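Long-range contacts in lysine/ornithine decarboxylase (Vibrio vulnificus, PDB 2PLJ), which catalyses the pyridoxal phosphate-dependent decarboxylation of lysine and ornithine, giving cadaverine and putrescine: residues 54-59 with 398-403; 63-68 with 297-302; 258-263 with 382-387; 349-354 with 368-373. All blocks are in the same frame, centred on the assembly; numbering follows the deposited sequence.

Interaction 1: 54-59 with 398-403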
loop_
_atom_site.group_PDB
_atom_site.type_symbol
_atom_site.label_atom_id
_atom_site.label_comp_id
_atom_site.label_asym_id
_atom_site.label_seq_id
_atom_site.Cartn_x
_atom_site.Cartn_y
_atom_site.Cartn_z
ATOM N N GLY A 54 11.123 -9.606 18.280
ATOM C CA GLY A 54 11.554 -9.947 16.922
ATOM C C GLY A 54 11.220 -8.811 15.960
ATOM O O GLY A 54 10.311 -8.018 16.206
ATOM N N ALA A 55 11.935 -8.766 14.856
ATOM C CA ALA A 55 11.822 -7.686 13.873
ATOM C C ALA A 55 10.949 -8.101 12.686
ATOM O O ALA A 55 10.798 -9.290 12.421
ATOM C CB ALA A 55 13.231 -7.282 13.402
ATOM N N PRO A 56 10.392 -7.135 11.945
ATOM C CA PRO A 56 10.505 -5.687 12.178
ATOM C C PRO A 56 9.498 -5.158 13.211
ATOM O O PRO A 56 8.463 -5.792 13.462
ATOM C CB PRO A 56 10.208 -5.083 10.793
ATOM C CG PRO A 56 9.266 -6.061 10.151
ATOM C CD PRO A 56 9.567 -7.442 10.761
ATOM N N LEU A 57 9.811 -3.994 13.776
ATOM C CA LEU A 57 9.007 -3.383 14.859
ATOM C C LEU A 57 8.807 -1.917 14.576
ATOM O O LEU A 57 9.631 -1.295 13.880
ATOM C CB LEU A 57 9.761 -3.486 16.196
ATOM C CG LEU A 57 10.078 -4.858 16.755
ATOM C CD1 LEU A 57 10.908 -4.745 18.028
ATOM C CD2 LEU A 57 8.797 -5.685 16.971
ATOM N N LEU A 58 7.752 -1.357 15.165
ATOM C CA LEU A 58 7.560 0.086 15.243
ATOM C C LEU A 58 7.440 0.429 16.743
ATOM O O LEU A 58 6.532 -0.066 17.419
ATOM C CB LEU A 58 6.294 0.480 14.494
ATOM C CG LEU A 58 6.372 0.286 12.979
ATOM C CD1 LEU A 58 4.993 0.384 12.392
ATOM C CD2 LEU A 58 7.244 1.365 12.338
ATOM N N LEU A 59 8.363 1.239 17.253
ATOM C CA LEU A 59 8.358 1.605 18.667
ATOM C C LEU A 59 7.607 2.928 18.837
ATOM O O LEU A 59 8.060 3.968 18.363
ATOM C CB LEU A 59 9.782 1.693 19.240
ATOM C CG LEU A 59 10.670 0.461 18.993
ATOM C CD1 LEU A 59 12.042 0.689 19.633
ATOM C CD2 LEU A 59 9.982 -0.814 19.539
ATOM N N PHE A 398 2.352 -11.755 1.437
ATOM C CA PHE A 398 2.105 -12.232 2.809
ATOM C C PHE A 398 3.297 -12.034 3.778
ATOM O O PHE A 398 3.391 -12.718 4.804
ATOM C CB PHE A 398 1.645 -13.709 2.840
ATOM C CG PHE A 398 0.317 -13.968 2.174
ATOM C CD1 PHE A 398 -0.623 -12.944 2.029
ATOM C CD2 PHE A 398 -0.007 -15.257 1.719
ATOM C CE1 PHE A 398 -1.880 -13.192 1.430
ATOM C CE2 PHE A 398 -1.255 -15.505 1.123
ATOM C CZ PHE A 398 -2.191 -14.474 0.992
ATOM N N PHE A 399 4.203 -11.100 3.493
ATOM C CA PHE A 399 5.199 -10.796 4.520
ATOM C C PHE A 399 4.497 -10.209 5.739
ATOM O O PHE A 399 3.564 -9.415 5.583
ATOM C CB PHE A 399 6.281 -9.825 4.027
ATOM C CG PHE A 399 7.437 -10.511 3.409
ATOM C CD1 PHE A 399 8.387 -11.149 4.214
ATOM C CD2 PHE A 399 7.556 -10.597 2.023
ATOM C CE1 PHE A 399 9.460 -11.837 3.650
ATOM C CE2 PHE A 399 8.630 -11.287 1.435
ATOM C CZ PHE A 399 9.584 -11.908 2.259
ATOM N N LYS A 400 4.934 -10.607 6.934
ATOM C CA LYS A 400 4.337 -10.113 8.196
ATOM C C LYS A 400 4.581 -8.608 8.329
ATOM O O LYS A 400 5.663 -8.108 7.961
ATOM C CB LYS A 400 4.910 -10.915 9.384
ATOM C CG LYS A 400 4.699 -10.334 10.789
ATOM C CD LYS A 400 5.981 -9.583 11.284
ATOM C CE LYS A 400 5.941 -9.216 12.772
ATOM N NZ LYS A 400 6.966 -8.151 13.084
ATOM N N ARG A 401 3.560 -7.878 8.780
ATOM C CA ARG A 401 3.696 -6.451 8.993
ATOM C C ARG A 401 4.546 -6.255 10.254
ATOM O O ARG A 401 4.499 -7.055 11.181
ATOM C CB ARG A 401 2.323 -5.793 9.201
ATOM C CG ARG A 401 1.424 -5.821 7.954
ATOM C CD ARG A 401 0.234 -4.966 8.159
ATOM N NE ARG A 401 -0.819 -5.215 7.178
ATOM C CZ ARG A 401 -1.840 -4.385 6.981
ATOM N NH1 ARG A 401 -1.906 -3.269 7.683
ATOM N NH2 ARG A 401 -2.775 -4.641 6.067
ATOM N N ALA A 402 5.292 -5.158 10.300
ATOM C CA ALA A 402 5.935 -4.753 11.547
ATOM C C ALA A 402 4.921 -4.694 12.689
ATOM O O ALA A 402 3.787 -4.223 12.504
ATOM C CB ALA A 402 6.587 -3.398 11.371
ATOM N N GLN A 403 5.333 -5.185 13.850
ATOM C CA GLN A 403 4.520 -5.107 15.061
ATOM C C GLN A 403 4.805 -3.781 15.756
ATOM O O GLN A 403 5.966 -3.408 15.968
ATOM C CB GLN A 403 4.868 -6.271 15.997
ATOM C CG GLN A 403 3.926 -6.318 17.197
ATOM C CD GLN A 403 4.136 -7.488 18.135
ATOM O OE1 GLN A 403 3.327 -7.697 19.034
ATOM N NE2 GLN A 403 5.217 -8.267 17.929
HETATM O O HOH W 1 7.112 -8.874 15.915
#
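The peptide carbonyls of Pro56 and Gln403 are the flat groups at the centre of the contact, taking Gln403 N and Leu58 N respectively. Gln403 N reaches Pro56 O at 3.2 Å. Leu58 N in turn donates to Gln403 O at 2.8 Å, from above that carbonyl, 36° out of its plane. The side-chain amide of Gln403 has both ends held: OE1 takes a hydrogen bond from Gln25, and NE2 gives one to a water at 2.8 Å. Its chain is extended, with CG anti to the backbone N (chi1 -173°), and runs alongside Leu57 in the same direction. The same water accepts from Lys400 NZ at 2.9 Å and donates weakly to Gly54 O, so a single solvent molecule ties three residues together. A bend at the second torsion of Lys400 turns its chain toward the Pro56 ring, where NZ comes end-on to within 3.6 Å of Pro56 CD. The methyl of Ala402 fills the middle of the contact. Its CB is 4.0 Å from Pro56 CG and, on the other side, 4.0 Å from Leu58 CG. Pro56 follows a cis peptide bond, and Gly54, with positive phi, is where the chain leaves helix 40-53. The two backbone bonds and the pairing of Leu57 with Gln403 define a parallel bridge, at which strand 57-61 comes alongside strand 403-407. Strand 57-61 also bonds to strand 300-312, so the arrangement brings N-terminal and C-terminal chain into one sheet, as in the beta-barrel domain of beta/alpha-barrel fold decarboxylases.

Interaction 2: 63-68 with 297-302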
loop_
_atom_site.group_PDB
_atom_site.type_symbol
_atom_site.label_atom_id
_atom_site.label_comp_id
_atom_site.label_asym_id
_atom_site.label_seq_id
_atom_site.Cartn_x
_atom_site.Cartn_y
_atom_site.Cartn_z
ATOM N N ASP A 63 5.066 9.375 25.293
ATOM C CA ASP A 63 5.594 10.659 25.807
ATOM C C ASP A 63 5.701 11.658 24.657
ATOM O O ASP A 63 5.447 12.867 24.817
ATOM C CB ASP A 63 6.980 10.445 26.435
ATOM C CG ASP A 63 6.917 9.769 27.793
ATOM O OD1 ASP A 63 5.897 9.907 28.524
ATOM O OD2 ASP A 63 7.937 9.143 28.151
ATOM N N VAL A 64 6.066 11.164 23.482
ATOM C CA VAL A 64 6.256 12.054 22.323
ATOM C C VAL A 64 4.888 12.495 21.788
ATOM O O VAL A 64 4.709 13.644 21.420
ATOM C CB VAL A 64 7.138 11.397 21.227
ATOM C CG1 VAL A 64 7.207 12.296 19.972
ATOM C CG2 VAL A 64 8.564 11.150 21.772
ATOM N N ILE A 65 3.912 11.581 21.809
ATOM C CA ILE A 65 2.510 11.946 21.486
ATOM C C ILE A 65 2.086 13.155 22.369
ATOM O O ILE A 65 1.594 14.176 21.862
ATOM C CB ILE A 65 1.542 10.735 21.710
ATOM C CG1 ILE A 65 1.856 9.560 20.725
ATOM C CG2 ILE A 65 0.061 11.210 21.594
ATOM C CD1 ILE A 65 1.746 9.913 19.211
ATOM N N ARG A 66 2.281 13.023 23.667
ATOM C CA ARG A 66 1.936 14.130 24.584
ATOM C C ARG A 66 2.767 15.399 24.307
ATOM O O ARG A 66 2.210 16.505 24.281
ATOM C CB ARG A 66 2.075 13.673 26.027
ATOM C CG ARG A 66 0.988 12.700 26.464
ATOM C CD ARG A 66 1.142 12.383 27.961
ATOM N NE ARG A 66 2.281 11.490 28.181
ATOM C CZ ARG A 66 2.187 10.168 28.253
ATOM N NH1 ARG A 66 0.992 9.560 28.155
ATOM N NH2 ARG A 66 3.288 9.461 28.457
ATOM N N GLN A 67 4.078 15.245 24.149
ATOM C CA GLN A 67 4.948 16.398 23.829
ATOM C C GLN A 67 4.463 17.182 22.616
ATOM O O GLN A 67 4.419 18.433 22.625
ATOM C CB GLN A 67 6.362 15.906 23.539
ATOM C CG GLN A 67 7.117 15.554 24.807
ATOM C CD GLN A 67 8.360 14.731 24.521
ATOM O OE1 GLN A 67 9.003 14.893 23.464
ATOM N NE2 GLN A 67 8.711 13.848 25.459
ATOM N N GLN A 68 4.165 16.444 21.547
ATOM C CA GLN A 68 3.725 17.071 20.304
ATOM C C GLN A 68 2.375 17.797 20.492
ATOM O O GLN A 68 2.226 18.961 20.091
ATOM C CB GLN A 68 3.684 16.038 19.166
ATOM C CG GLN A 68 5.030 15.506 18.769
ATOM C CD GLN A 68 5.967 16.622 18.329
ATOM O OE1 GLN A 68 6.894 17.000 19.067
ATOM N NE2 GLN A 68 5.717 17.178 17.159
ATOM N N ALA A 297 3.804 11.771 13.930
ATOM C CA ALA A 297 4.994 11.405 13.133
ATOM C C ALA A 297 6.283 11.155 13.971
ATOM O O ALA A 297 6.963 10.148 13.760
ATOM C CB ALA A 297 5.256 12.421 11.983
ATOM N N PRO A 298 6.634 12.089 14.880
ATOM C CA PRO A 298 7.915 11.946 15.627
ATOM C C PRO A 298 7.893 10.859 16.683
ATOM O O PRO A 298 8.950 10.517 17.251
ATOM C CB PRO A 298 8.059 13.307 16.309
ATOM C CG PRO A 298 7.185 14.256 15.485
ATOM C CD PRO A 298 5.991 13.392 15.146
ATOM N N ALA A 299 6.713 10.310 16.946
ATOM C CA ALA A 299 6.520 9.420 18.094
ATOM C C ALA A 299 6.874 7.956 17.800
ATOM O O ALA A 299 6.840 7.120 18.729
ATOM C CB ALA A 299 5.076 9.530 18.618
ATOM N N VAL A 300 7.220 7.639 16.556
ATOM C CA VAL A 300 7.460 6.239 16.203
ATOM C C VAL A 300 8.848 6.087 15.584
ATOM O O VAL A 300 9.255 6.902 14.749
ATOM C CB VAL A 300 6.350 5.665 15.247
ATOM C CG1 VAL A 300 6.690 4.242 14.782
ATOM C CG2 VAL A 300 4.951 5.730 15.921
ATOM N N THR A 301 9.557 5.049 16.011
ATOM C CA THR A 301 10.858 4.680 15.447
ATOM C C THR A 301 10.737 3.297 14.836
ATOM O O THR A 301 10.238 2.388 15.503
ATOM C CB THR A 301 11.870 4.619 16.601
ATOM O OG1 THR A 301 11.905 5.902 17.242
ATOM C CG2 THR A 301 13.289 4.272 16.057
ATOM N N SER A 302 11.179 3.119 13.594
ATOM C CA SER A 302 11.064 1.798 12.958
ATOM C C SER A 302 12.357 1.030 13.172
ATOM O O SER A 302 13.423 1.632 13.269
ATOM C CB SER A 302 10.774 1.905 11.459
ATOM O OG SER A 302 11.846 2.582 10.782
#
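Val64 of helix 62-75 presses on Pro298 and Ala299, and Ile65 on Ala299, in an apolar helix-to-turn contact at the junction of the two domains of this beta/alpha-barrel decarboxylase. The assignment follows from the topology. Helix 62-75 leads from strand 57-61 of the beta barrel into strand 79-84 of the beta/alpha barrel, while residues 297-299 carry the chain back from helix 293-296 to strand 300-312 of the beta barrel. Both crossings between the domains therefore meet here, and no hydrogen bond joins the two segments directly. Val64 does most of the touching with one branch: CG1, anti to the backbone N (chi1 175°), rests 3.5 Å from Ala299 CA. The same methyl lies 3.9 Å from Pro298 CB, so it bears on two successive residues of the turn. One helical turn later, Gln68 bends at its second torsion and brings its amide end against CG of the proline, the two side chains crossing at a slant, with NE2 3.7 Å from Pro298 CG. That nitrogen is not left to the ring alone, since it donates to Phe294 O on the short helix just before the turn. Away from the contact, Arg66 donates to the carbonyls of Asn408 and Glu409, linking the helix to the C-terminal chain. Packing is tightest at the methyl of Ala299: Ile65 CD1 comes within 3.4 Å of Ala299 CB, closer than two methyl groups normally sit.

Interaction 3: 258-263 with 382-387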
loop_
_atom_site.group_PDB
_atom_site.type_symbol
_atom_site.label_atom_id
_atom_site.label_comp_id
_atom_site.label_asym_id
_atom_site.label_seq_id
_atom_site.Cartn_x
_atom_site.Cartn_y
_atom_site.Cartn_z
ATOM N N VAL A 258 6.494 18.629 10.211
ATOM C CA VAL A 258 7.516 18.127 11.141
ATOM C C VAL A 258 8.828 17.909 10.394
ATOM O O VAL A 258 8.858 17.856 9.161
ATOM C CB VAL A 258 7.081 16.799 11.805
ATOM C CG1 VAL A 258 5.778 16.973 12.535
ATOM C CG2 VAL A 258 6.996 15.684 10.786
ATOM N N ASN A 259 9.902 17.775 11.154
ATOM C CA ASN A 259 11.216 17.545 10.563
ATOM C C ASN A 259 11.347 16.121 10.101
ATOM O O ASN A 259 11.142 15.199 10.895
ATOM C CB ASN A 259 12.320 17.832 11.575
ATOM C CG ASN A 259 12.353 19.286 11.977
ATOM O OD1 ASN A 259 12.224 19.621 13.150
ATOM N ND2 ASN A 259 12.453 20.147 11.009
ATOM N N TYR A 260 11.704 15.954 8.831
ATOM C CA TYR A 260 12.174 14.649 8.331
ATOM C C TYR A 260 13.674 14.761 8.123
ATOM O O TYR A 260 14.430 14.701 9.083
ATOM C CB TYR A 260 11.429 14.210 7.064
ATOM C CG TYR A 260 10.025 13.784 7.406
ATOM C CD1 TYR A 260 9.761 12.473 7.851
ATOM C CD2 TYR A 260 8.970 14.701 7.343
ATOM C CE1 TYR A 260 8.458 12.078 8.195
ATOM C CE2 TYR A 260 7.670 14.330 7.683
ATOM C CZ TYR A 260 7.412 13.019 8.122
ATOM O OH TYR A 260 6.093 12.695 8.464
ATOM N N THR A 261 14.117 14.946 6.886
ATOM C CA THR A 261 15.566 15.115 6.661
ATOM C C THR A 261 15.947 16.579 6.448
ATOM O O THR A 261 17.121 16.891 6.301
ATOM C CB THR A 261 16.089 14.265 5.482
ATOM O OG1 THR A 261 15.473 14.714 4.269
ATOM C CG2 THR A 261 15.776 12.771 5.717
ATOM N N GLN A 262 14.954 17.459 6.407
ATOM C CA GLN A 262 15.181 18.892 6.240
ATOM C C GLN A 262 14.480 19.627 7.382
ATOM O O GLN A 262 13.362 19.276 7.765
ATOM C CB GLN A 262 14.628 19.388 4.892
ATOM C CG GLN A 262 15.359 18.867 3.638
ATOM C CD GLN A 262 16.736 19.482 3.433
ATOM O OE1 GLN A 262 16.920 20.696 3.586
ATOM N NE2 GLN A 262 17.718 18.645 3.064
ATOM N N GLN A 263 15.148 20.650 7.911
ATOM C CA GLN A 263 14.592 21.480 8.979
ATOM C C GLN A 263 13.340 22.214 8.478
ATOM O O GLN A 263 13.354 22.824 7.400
ATOM C CB GLN A 263 15.661 22.485 9.462
ATOM C CG GLN A 263 15.159 23.616 10.370
ATOM C CD GLN A 263 14.723 23.136 11.757
ATOM O OE1 GLN A 263 15.130 22.063 12.224
ATOM N NE2 GLN A 263 13.893 23.943 12.423
ATOM N N GLY A 382 14.645 3.673 11.437
ATOM C CA GLY A 382 14.048 4.827 10.758
ATOM C C GLY A 382 13.426 5.777 11.775
ATOM O O GLY A 382 12.792 5.325 12.747
ATOM N N ARG A 383 13.626 7.082 11.586
ATOM C CA ARG A 383 13.036 8.070 12.499
ATOM C C ARG A 383 11.846 8.777 11.856
ATOM O O ARG A 383 11.742 8.837 10.619
ATOM C CB ARG A 383 14.039 9.162 12.931
ATOM C CG ARG A 383 15.504 8.740 13.124
ATOM C CD ARG A 383 15.701 7.787 14.277
ATOM N NE ARG A 383 15.377 8.343 15.594
ATOM C CZ ARG A 383 16.257 8.913 16.426
ATOM N NH1 ARG A 383 17.529 9.081 16.075
ATOM N NH2 ARG A 383 15.843 9.359 17.611
ATOM N N THR A 384 11.026 9.404 12.713
ATOM C CA THR A 384 9.850 10.149 12.253
ATOM C C THR A 384 8.946 9.193 11.437
ATOM O O THR A 384 8.400 9.543 10.377
ATOM C CB THR A 384 10.221 11.409 11.403
ATOM O OG1 THR A 384 11.478 11.953 11.855
ATOM C CG2 THR A 384 9.118 12.475 11.509
ATOM N N MET A 385 8.794 7.982 11.968
ATOM C CA MET A 385 8.059 6.908 11.289
ATOM C C MET A 385 6.594 6.731 11.735
ATOM O O MET A 385 5.981 5.670 11.521
ATOM C CB MET A 385 8.836 5.576 11.392
ATOM C CG MET A 385 10.120 5.541 10.574
ATOM S SD MET A 385 9.730 5.489 8.804
ATOM C CE MET A 385 9.110 3.828 8.642
ATOM N N GLY A 386 6.017 7.790 12.325
ATOM C CA GLY A 386 4.702 7.636 12.954
ATOM C C GLY A 386 3.505 7.842 12.031
ATOM O O GLY A 386 2.432 7.269 12.267
ATOM N N ALA A 387 3.657 8.701 11.022
ATOM C CA ALA A 387 2.503 9.177 10.267
ATOM C C ALA A 387 2.541 8.654 8.828
ATOM O O ALA A 387 3.577 8.785 8.165
ATOM C CB ALA A 387 2.466 10.737 10.255
HETATM O O HOH W 2 13.685 13.485 11.618
HETATM O O HOH W 3 5.837 10.070 9.420
#
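Thr384 meets Tyr260 by laying its methyl over one face of the phenol ring. CG2 of Thr384 is 3.4 Å from Tyr260 CE1, toward one side of the ring and not over its centre, and the two side chains run at a slant to each other. This placement follows from the first torsion of Thr384 (chi1 -32°), which turns CG2 to the ring and OG1 to the solvent-bridged side. The same methyl has a second apolar neighbour, Val258 CG2 at 3.9 Å, the two side chains passing antiparallel to one another. Both segments are loops: 258-263 follows strand 249-251 of the beta/alpha barrel, and 382-387 leaves strand 379-382 of the beta barrel, so the contact spans the two domains. Ala387 lies with its side chain about 6 Å from a bound phosphopyridoxyl-putrescine adduct, which places the loop close to the ligand pocket.

The polar part is carried by water. One molecule donates to Tyr260 O at 2.9 Å and to Asn259 O, and is hydrogen-bonded to Thr384 OG1 at 2.7 Å. A second sits in the plane of the Tyr260 ring, at its edge, 2.8 Å from Tyr260 OH. It lies 2.8 Å from Thr384 O, to which it may donate, and accepts from Ala387 N at 3.0 Å. Tyr260 OH is gripped a second time by Arg293 NH1, from the helix whose residues also touch Val258 and Ala387.

Interaction 4: 349-354 with 368-373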
loop_
_atom_site.group_PDB
_atom_site.type_symbol
_atom_site.label_atom_id
_atom_site.label_comp_id
_atom_site.label_asym_id
_atom_site.label_seq_id
_atom_site.Cartn_x
_atom_site.Cartn_y
_atom_site.Cartn_z
ATOM N N LEU A 349 32.782 3.351 5.736
ATOM C CA LEU A 349 31.470 3.542 5.123
ATOM C C LEU A 349 31.476 3.057 3.669
ATOM O O LEU A 349 32.360 3.425 2.873
ATOM C CB LEU A 349 31.023 5.002 5.181
ATOM C CG LEU A 349 30.737 5.721 6.504
ATOM C CD1 LEU A 349 29.943 6.984 6.204
ATOM C CD2 LEU A 349 29.971 4.849 7.506
ATOM N N ILE A 350 30.489 2.229 3.340
ATOM C CA ILE A 350 30.422 1.524 2.058
ATOM C C ILE A 350 29.153 1.945 1.296
ATOM O O ILE A 350 28.075 2.037 1.900
ATOM C CB ILE A 350 30.474 -0.030 2.266
ATOM C CG1 ILE A 350 31.741 -0.421 3.032
ATOM C CG2 ILE A 350 30.427 -0.778 0.933
ATOM C CD1 ILE A 350 31.774 -1.888 3.535
ATOM N N PRO A 351 29.286 2.241 -0.023
ATOM C CA PRO A 351 28.090 2.502 -0.851
ATOM C C PRO A 351 27.152 1.298 -0.821
ATOM O O PRO A 351 27.567 0.168 -1.154
ATOM C CB PRO A 351 28.667 2.667 -2.260
ATOM C CG PRO A 351 30.093 3.126 -2.026
ATOM C CD PRO A 351 30.534 2.364 -0.809
ATOM N N SER A 352 25.909 1.554 -0.428
ATOM C CA SER A 352 24.958 0.490 -0.134
ATOM C C SER A 352 23.587 0.794 -0.699
ATOM O O SER A 352 23.291 1.937 -1.062
ATOM C CB SER A 352 24.859 0.274 1.381
ATOM O OG SER A 352 26.147 0.062 1.945
ATOM N N VAL A 353 22.767 -0.245 -0.762
ATOM C CA VAL A 353 21.362 -0.141 -1.145
ATOM C C VAL A 353 20.564 -0.860 -0.066
ATOM O O VAL A 353 20.911 -1.974 0.345
ATOM C CB VAL A 353 21.091 -0.820 -2.512
ATOM C CG1 VAL A 353 19.617 -0.769 -2.868
ATOM C CG2 VAL A 353 21.950 -0.210 -3.620
ATOM N N LEU A 354 19.494 -0.210 0.386
ATOM C CA LEU A 354 18.567 -0.824 1.329
ATOM C C LEU A 354 17.311 -1.207 0.578
ATOM O O LEU A 354 16.558 -0.330 0.105
ATOM C CB LEU A 354 18.241 0.130 2.496
ATOM C CG LEU A 354 19.400 0.477 3.445
ATOM C CD1 LEU A 354 18.929 1.515 4.459
ATOM C CD2 LEU A 354 19.959 -0.792 4.171
ATOM N N ASN A 368 20.777 4.702 -2.697
ATOM C CA ASN A 368 22.193 4.977 -2.503
ATOM C C ASN A 368 22.309 5.513 -1.089
ATOM O O ASN A 368 21.710 6.545 -0.758
ATOM C CB ASN A 368 22.701 6.008 -3.538
ATOM C CG ASN A 368 24.222 6.132 -3.554
ATOM O OD1 ASN A 368 24.943 5.179 -3.251
ATOM N ND2 ASN A 368 24.721 7.317 -3.943
ATOM N N ILE A 369 23.019 4.791 -0.235
ATOM C CA ILE A 369 23.225 5.215 1.147
ATOM C C ILE A 369 24.554 4.663 1.651
ATOM O O ILE A 369 24.873 3.484 1.420
ATOM C CB ILE A 369 22.043 4.751 2.046
ATOM C CG1 ILE A 369 22.224 5.225 3.499
ATOM C CG2 ILE A 369 21.846 3.239 1.928
ATOM C CD1 ILE A 369 20.902 5.147 4.367
ATOM N N LEU A 370 25.340 5.508 2.317
ATOM C CA LEU A 370 26.611 5.062 2.902
ATOM C C LEU A 370 26.389 4.427 4.262
ATOM O O LEU A 370 25.760 5.022 5.141
ATOM C CB LEU A 370 27.626 6.209 3.020
ATOM C CG LEU A 370 28.054 6.895 1.718
ATOM C CD1 LEU A 370 28.895 8.132 2.004
ATOM C CD2 LEU A 370 28.801 5.935 0.801
ATOM N N LEU A 371 26.878 3.204 4.417
ATOM C CA LEU A 371 26.694 2.459 5.654
ATOM C C LEU A 371 27.928 1.653 5.997
ATOM O O LEU A 371 28.653 1.191 5.102
ATOM C CB LEU A 371 25.502 1.498 5.546
ATOM C CG LEU A 371 24.083 1.992 5.247
ATOM C CD1 LEU A 371 23.189 0.777 5.085
ATOM C CD2 LEU A 371 23.509 2.907 6.365
ATOM N N PRO A 372 28.165 1.451 7.304
ATOM C CA PRO A 372 29.182 0.488 7.677
ATOM C C PRO A 372 28.772 -0.916 7.199
ATOM O O PRO A 372 27.585 -1.157 6.902
ATOM C CB PRO A 372 29.213 0.572 9.212
ATOM C CG PRO A 372 27.953 1.188 9.603
ATOM C CD PRO A 372 27.493 2.055 8.474
ATOM N N LYS A 373 29.743 -1.815 7.087
ATOM C CA LYS A 373 29.445 -3.202 6.747
ATOM C C LYS A 373 28.529 -3.828 7.809
ATOM O O LYS A 373 28.848 -3.810 9.000
ATOM C CB LYS A 373 30.733 -4.028 6.583
ATOM C CG LYS A 373 30.513 -5.509 6.277
ATOM C CD LYS A 373 29.720 -5.726 4.979
ATOM C CE LYS A 373 29.643 -7.207 4.584
ATOM N NZ LYS A 373 28.934 -8.117 5.549
HETATM O O HOH W 4 27.657 -1.447 3.899
#
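Asn368, at the corner where the chain turns into strand 369-372, points its CA hydrogen at the carbonyl of Ser352. Ile369 follows with the first regular bond, its N donating to Ser352 O at 3.0 Å; the return bond from Ser352 N to Ile369 O is bent and weak. The CG2 branch of Ile369 sits 4.0 Å from Leu354 CG, the two side chains crossing at a slant. Leu370 is on the other face, together with Pro351. Its CD2 approaches Pro351 N at 3.8 Å, while its CB is met nearly at a right angle by Leu349. Leu371 returns to the face of Ile369, and its backbone bonds at both N and O. Leu371 N gives a bond of 3.0 Å to Ile350 O, and Ser352 OG reaches that same oxygen at 2.8 Å from the opposite face of its plane, its hydroxyl turned back along its own strand by chi1 of -53°. Leu371 O receives Ile350 N at 2.7 Å, and a water bridges this oxygen to Ser352 OG. The leucine side chain packs CD1 on Leu354 CD2 at 3.7 Å. Pro372 then lies alongside Leu349, and Lys373 brings CB to 3.9 Å from Ile350 CD1 while its amine bonds Gln309. The strands run at 135° to each other, a strongly twisted antiparallel pair. With strand 315-320 on the other edge of strand 349-355, they form part of the curled sheet of the beta-barrel domain.

How the interactions relate
Interactions 1, 2 and 3 form a continuous chain of contacts. Interaction 1 joins interaction 2 through Leu59 N and Thr301 O, 2.8 Å apart, as strand 57-61 pairs with strand 300-312. Interaction 2 meets interaction 3, its centre about 10 Å away, at Ser302 N to Gly382 O and at Ala297 O to Gly386 N, both 2.9 Å and probable hydrogen bonds. Along the sequence these two interleave. Distance from the ligand separates them: interaction 3 lies nearer the bound adduct than interaction 2, whose Pro298 side chain is about 10 Å from it. Interaction 4 stands apart, its centre about 20 Å from that of interaction 3, yet shares the mixed sheet with interactions 1 and 2.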